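Local coordinates for protein kinase domain-containing protein (Chaetomium thermophilum, PDB 6Z3U), which probably phosphorylates serine and threonine residues with ATP as the cyclin-dependent kinase of the CAK complex, with the RNA polymerase II C-terminal repeats among its likely substrates, at residues Y144-I154 / R206-I216. Numbering follows the deposited sequence.
Sequences YLRELRGHPNI and RAVWWCHENFI
His151 lies flat on the indole of Trp210 where the loop after the αC helix (136-148) of this protein kinase fold packs against the αE helix (194-213), the HPN sequence typical of kinases supplying the ring. The pair is an offset stack: the imidazole and five-membered ring centroids are 4.6 Å apart, with planes at 17°. With CG opposite the backbone N in both residues (chi1 -167° in His151), the two side chains run antiparallel alongside one another, and each CB covers the other's ring. His151 CB stands 3.7 Å from the centroid of the Trp210 five-membered ring. His151 ND1 accepts the Asn153 backbone N-H, which comes in tilted from the imidazole plane, so the bond helps to set the ring's rotation without locking it in plane. A leucine in place of His151 would probably leave the Asn153 N-H without its acceptor and Trp210 without its stacking partner.

On the other face of the indole, Asn214 ND2 sits over the centre, held by a nearly straight bond to Trp210 O (2.7 Å). The indole edge is used too: Trp210 NE1 donates to Leu148 O at 3.1 Å, the acceptor lying near the ring plane though NE1 itself is tilted out of the carbonyl plane, which ties the backbone at Leu148, first residue of the type II turn to His151, to αE.

Leu148 is the apolar counterpart. Its CD1 touches Cys211 SG at 3.7 Å, while CD2 packs on Trp210 CD1. Beyond these segments Phe239 also touches Leu148, and Met9 of the RING-type domain-containing chain packs on His151. Leu148 and Ile216 meet tip to tip, Leu148 CG to Ile216 CD1 at 3.6 Å.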
loop_
_atom_site.group_PDB
_atom_site.type_symbol
_atom_site.label_atom_id
_atom_site.label_comp_id
_atom_site.label_asym_id
_atom_site.label_seq_id
_atom_site.Cartn_x
_atom_site.Cartn_y
_atom_site.Cartn_z
ATOM N N TYR B 144 0.985 -0.541 4.261
ATOM C CA TYR B 144 2.368 -0.795 3.875
ATOM C C TYR B 144 3.102 -1.690 4.862
ATOM O O TYR B 144 3.997 -2.441 4.457
ATOM C CB TYR B 144 3.102 0.534 3.701
ATOM C CG TYR B 144 2.557 1.354 2.554
ATOM C CD1 TYR B 144 2.417 0.800 1.287
ATOM C CD2 TYR B 144 2.164 2.671 2.738
ATOM C CE1 TYR B 144 1.912 1.538 0.233
ATOM C CE2 TYR B 144 1.657 3.419 1.689
ATOM C CZ TYR B 144 1.535 2.846 0.439
ATOM O OH TYR B 144 1.031 3.583 -0.607
ATOM N N LEU B 145 2.752 -1.639 6.148
ATOM C CA LEU B 145 3.370 -2.558 7.100
ATOM C C LEU B 145 3.034 -4.004 6.753
ATOM O O LEU B 145 3.865 -4.903 6.924
ATOM C CB LEU B 145 2.927 -2.223 8.523
ATOM C CG LEU B 145 3.518 -0.944 9.124
ATOM C CD1 LEU B 145 2.928 -0.684 10.500
ATOM C CD2 LEU B 145 5.033 -1.028 9.206
ATOM N N ARG B 146 1.817 -4.248 6.263
ATOM C CA ARG B 146 1.468 -5.587 5.801
ATOM C C ARG B 146 2.198 -5.922 4.506
ATOM O O ARG B 146 2.618 -7.066 4.298
ATOM C CB ARG B 146 -0.045 -5.690 5.604
ATOM C CG ARG B 146 -0.511 -6.991 4.966
ATOM C CD ARG B 146 -0.116 -8.194 5.804
ATOM N NE ARG B 146 -0.469 -9.454 5.159
ATOM C CZ ARG B 146 0.261 -10.044 4.219
ATOM N NH1 ARG B 146 1.388 -9.486 3.796
ATOM N NH2 ARG B 146 -0.140 -11.192 3.694
ATOM N N GLU B 147 2.371 -4.928 3.632
ATOM C CA GLU B 147 3.024 -5.168 2.350
ATOM C C GLU B 147 4.492 -5.530 2.536
ATOM O O GLU B 147 5.006 -6.433 1.867
ATOM C CB GLU B 147 2.887 -3.925 1.468
ATOM C CG GLU B 147 2.373 -4.187 0.061
ATOM C CD GLU B 147 1.989 -2.904 -0.660
ATOM O OE1 GLU B 147 2.536 -2.641 -1.753
ATOM O OE2 GLU B 147 1.154 -2.145 -0.124
ATOM N N LEU B 148 5.177 -4.845 3.447
ATOM C CA LEU B 148 6.604 -5.028 3.676
ATOM C C LEU B 148 6.912 -6.126 4.682
ATOM O O LEU B 148 8.090 -6.417 4.918
ATOM C CB LEU B 148 7.224 -3.712 4.148
ATOM C CG LEU B 148 7.295 -2.621 3.083
ATOM C CD1 LEU B 148 7.663 -1.296 3.718
ATOM C CD2 LEU B 148 8.301 -3.000 2.005
ATOM N N ARG B 149 5.892 -6.735 5.278
ATOM C CA ARG B 149 6.106 -7.748 6.300
ATOM C C ARG B 149 7.041 -8.840 5.799
ATOM O O ARG B 149 6.960 -9.274 4.648
ATOM C CB ARG B 149 4.753 -8.338 6.705
ATOM C CG ARG B 149 4.468 -9.754 6.217
ATOM C CD ARG B 149 3.091 -10.154 6.710
ATOM N NE ARG B 149 3.130 -11.067 7.844
ATOM C CZ ARG B 149 2.044 -11.556 8.432
ATOM N NH1 ARG B 149 0.839 -11.180 8.019
ATOM N NH2 ARG B 149 2.162 -12.390 9.456
ATOM N N GLY B 150 7.944 -9.271 6.678
ATOM C CA GLY B 150 8.882 -10.337 6.390
ATOM C C GLY B 150 10.338 -9.928 6.438
ATOM O O GLY B 150 11.212 -10.805 6.501
ATOM N N HIS B 151 10.638 -8.630 6.413
ATOM C CA HIS B 151 12.052 -8.274 6.395
ATOM C C HIS B 151 12.549 -8.004 7.813
ATOM O O HIS B 151 11.817 -7.436 8.628
ATOM C CB HIS B 151 12.286 -7.041 5.529
ATOM C CG HIS B 151 13.728 -6.801 5.205
ATOM N ND1 HIS B 151 14.532 -5.963 5.948
ATOM C CD2 HIS B 151 14.511 -7.293 4.217
ATOM C CE1 HIS B 151 15.747 -5.950 5.431
ATOM N NE2 HIS B 151 15.762 -6.748 4.379
ATOM N N PRO B 152 13.787 -8.392 8.141
ATOM C CA PRO B 152 14.241 -8.279 9.537
ATOM C C PRO B 152 14.450 -6.850 10.012
ATOM O O PRO B 152 14.510 -6.627 11.226
ATOM C CB PRO B 152 15.567 -9.056 9.547
ATOM C CG PRO B 152 15.591 -9.833 8.267
ATOM C CD PRO B 152 14.805 -9.033 7.290
ATOM N N ASN B 153 14.586 -5.883 9.104
ATOM C CA ASN B 153 14.824 -4.492 9.471
ATOM C C ASN B 153 13.598 -3.611 9.252
ATOM O O ASN B 153 13.726 -2.385 9.171
ATOM C CB ASN B 153 16.019 -3.949 8.690
ATOM C CG ASN B 153 17.285 -4.732 8.957
ATOM O OD1 ASN B 153 17.819 -5.395 8.068
ATOM N ND2 ASN B 153 17.773 -4.664 10.190
ATOM N N ILE B 154 12.413 -4.209 9.150
ATOM C CA ILE B 154 11.153 -3.479 9.101
ATOM C C ILE B 154 10.286 -3.988 10.244
ATOM O O ILE B 154 10.139 -5.203 10.420
ATOM C CB ILE B 154 10.430 -3.657 7.754
ATOM C CG1 ILE B 154 11.326 -3.228 6.588
ATOM C CG2 ILE B 154 9.136 -2.848 7.743
ATOM C CD1 ILE B 154 11.492 -1.732 6.450
ATOM N N ARG B 206 19.433 -1.730 4.289
ATOM C CA ARG B 206 18.627 -2.875 3.881
ATOM C C ARG B 206 17.139 -2.566 3.998
ATOM O O ARG B 206 16.345 -2.975 3.143
ATOM C CB ARG B 206 18.981 -4.105 4.715
ATOM C CG ARG B 206 20.343 -4.708 4.410
ATOM C CD ARG B 206 20.508 -6.054 5.110
ATOM N NE ARG B 206 21.791 -6.685 4.815
ATOM C CZ ARG B 206 22.881 -6.578 5.571
ATOM N NH1 ARG B 206 22.860 -5.862 6.691
ATOM N NH2 ARG B 206 23.998 -7.193 5.203
ATOM N N ALA B 207 16.744 -1.822 5.033
ATOM C CA ALA B 207 15.336 -1.475 5.195
ATOM C C ALA B 207 14.851 -0.618 4.035
ATOM O O ALA B 207 13.823 -0.915 3.415
ATOM C CB ALA B 207 15.123 -0.755 6.526
ATOM N N VAL B 208 15.586 0.449 3.715
ATOM C CA VAL B 208 15.172 1.307 2.608
ATOM C C VAL B 208 15.289 0.564 1.285
ATOM O O VAL B 208 14.476 0.770 0.377
ATOM C CB VAL B 208 15.989 2.609 2.600
ATOM C CG1 VAL B 208 15.586 3.486 1.432
ATOM C CG2 VAL B 208 15.792 3.353 3.899
ATOM N N TRP B 209 16.288 -0.310 1.145
ATOM C CA TRP B 209 16.362 -1.131 -0.056
ATOM C C TRP B 209 15.118 -1.997 -0.193
ATOM O O TRP B 209 14.545 -2.108 -1.283
ATOM C CB TRP B 209 17.616 -2.004 -0.029
ATOM C CG TRP B 209 17.614 -3.074 -1.085
ATOM C CD1 TRP B 209 17.990 -2.941 -2.390
ATOM C CD2 TRP B 209 17.211 -4.439 -0.921
ATOM N NE1 TRP B 209 17.849 -4.140 -3.047
ATOM C CE2 TRP B 209 17.371 -5.075 -2.167
ATOM C CE3 TRP B 209 16.730 -5.185 0.160
ATOM C CZ2 TRP B 209 17.068 -6.419 -2.363
ATOM C CZ3 TRP B 209 16.430 -6.519 -0.036
ATOM C CH2 TRP B 209 16.600 -7.123 -1.287
ATOM N N TRP B 210 14.673 -2.604 0.909
ATOM C CA TRP B 210 13.494 -3.462 0.856
ATOM C C TRP B 210 12.237 -2.657 0.550
ATOM O O TRP B 210 11.354 -3.126 -0.181
ATOM C CB TRP B 210 13.345 -4.219 2.171
ATOM C CG TRP B 210 12.193 -5.158 2.190
ATOM C CD1 TRP B 210 11.124 -5.121 3.032
ATOM C CD2 TRP B 210 11.979 -6.271 1.315
ATOM N NE1 TRP B 210 10.260 -6.148 2.745
ATOM C CE2 TRP B 210 10.762 -6.870 1.695
ATOM C CE3 TRP B 210 12.701 -6.821 0.252
ATOM C CZ2 TRP B 210 10.250 -7.991 1.049
ATOM C CZ3 TRP B 210 12.190 -7.934 -0.389
ATOM C CH2 TRP B 210 10.977 -8.508 0.013
ATOM N N CYS B 211 12.135 -1.445 1.099
ATOM C CA CYS B 211 11.007 -0.583 0.769
ATOM C C CYS B 211 10.951 -0.321 -0.729
ATOM O O CYS B 211 9.911 -0.513 -1.369
ATOM C CB CYS B 211 11.114 0.737 1.532
ATOM S SG CYS B 211 10.799 0.610 3.300
ATOM N N HIS B 212 12.073 0.109 -1.306
ATOM C CA HIS B 212 12.089 0.422 -2.729
ATOM C C HIS B 212 11.968 -0.835 -3.578
ATOM O O HIS B 212 11.385 -0.790 -4.667
ATOM C CB HIS B 212 13.364 1.190 -3.070
ATOM C CG HIS B 212 13.472 2.510 -2.374
ATOM N ND1 HIS B 212 14.557 3.346 -2.524
ATOM C CD2 HIS B 212 12.630 3.138 -1.521
ATOM C CE1 HIS B 212 14.378 4.431 -1.793
ATOM N NE2 HIS B 212 13.216 4.330 -1.175
ATOM N N GLU B 213 12.505 -1.961 -3.102
ATOM C CA GLU B 213 12.325 -3.222 -3.813
ATOM C C GLU B 213 10.848 -3.554 -3.976
ATOM O O GLU B 213 10.466 -4.233 -4.937
ATOM C CB GLU B 213 13.046 -4.349 -3.072
ATOM C CG GLU B 213 13.590 -5.459 -3.971
ATOM C CD GLU B 213 14.673 -4.975 -4.925
ATOM O OE1 GLU B 213 14.877 -5.625 -5.973
ATOM O OE2 GLU B 213 15.327 -3.953 -4.625
ATOM N N ASN B 214 10.008 -3.089 -3.048
ATOM C CA ASN B 214 8.566 -3.284 -3.104
ATOM C C ASN B 214 7.827 -2.019 -3.523
ATOM O O ASN B 214 6.626 -1.889 -3.259
ATOM C CB ASN B 214 8.052 -3.768 -1.748
ATOM C CG ASN B 214 8.557 -5.149 -1.399
ATOM O OD1 ASN B 214 7.890 -6.152 -1.660
ATOM N ND2 ASN B 214 9.751 -5.211 -0.826
ATOM N N PHE B 215 8.528 -1.077 -4.154
ATOM C CA PHE B 215 7.912 0.112 -4.738
ATOM C C PHE B 215 7.134 0.905 -3.690
ATOM O O PHE B 215 5.975 1.275 -3.885
ATOM C CB PHE B 215 7.015 -0.266 -5.918
ATOM C CG PHE B 215 7.627 -1.281 -6.837
ATOM C CD1 PHE B 215 8.736 -0.960 -7.602
ATOM C CD2 PHE B 215 7.087 -2.551 -6.945
ATOM C CE1 PHE B 215 9.300 -1.888 -8.448
ATOM C CE2 PHE B 215 7.645 -3.482 -7.791
ATOM C CZ PHE B 215 8.753 -3.153 -8.543
ATOM N N ILE B 216 7.796 1.176 -2.569
ATOM C CA ILE B 216 7.217 1.938 -1.470
ATOM C C ILE B 216 8.228 2.989 -1.040
ATOM O O ILE B 216 9.403 2.675 -0.823
ATOM C CB ILE B 216 6.846 1.032 -0.282
ATOM C CG1 ILE B 216 5.748 0.051 -0.686
ATOM C CG2 ILE B 216 6.399 1.874 0.899
ATOM C CD1 ILE B 216 5.651 -1.151 0.219
#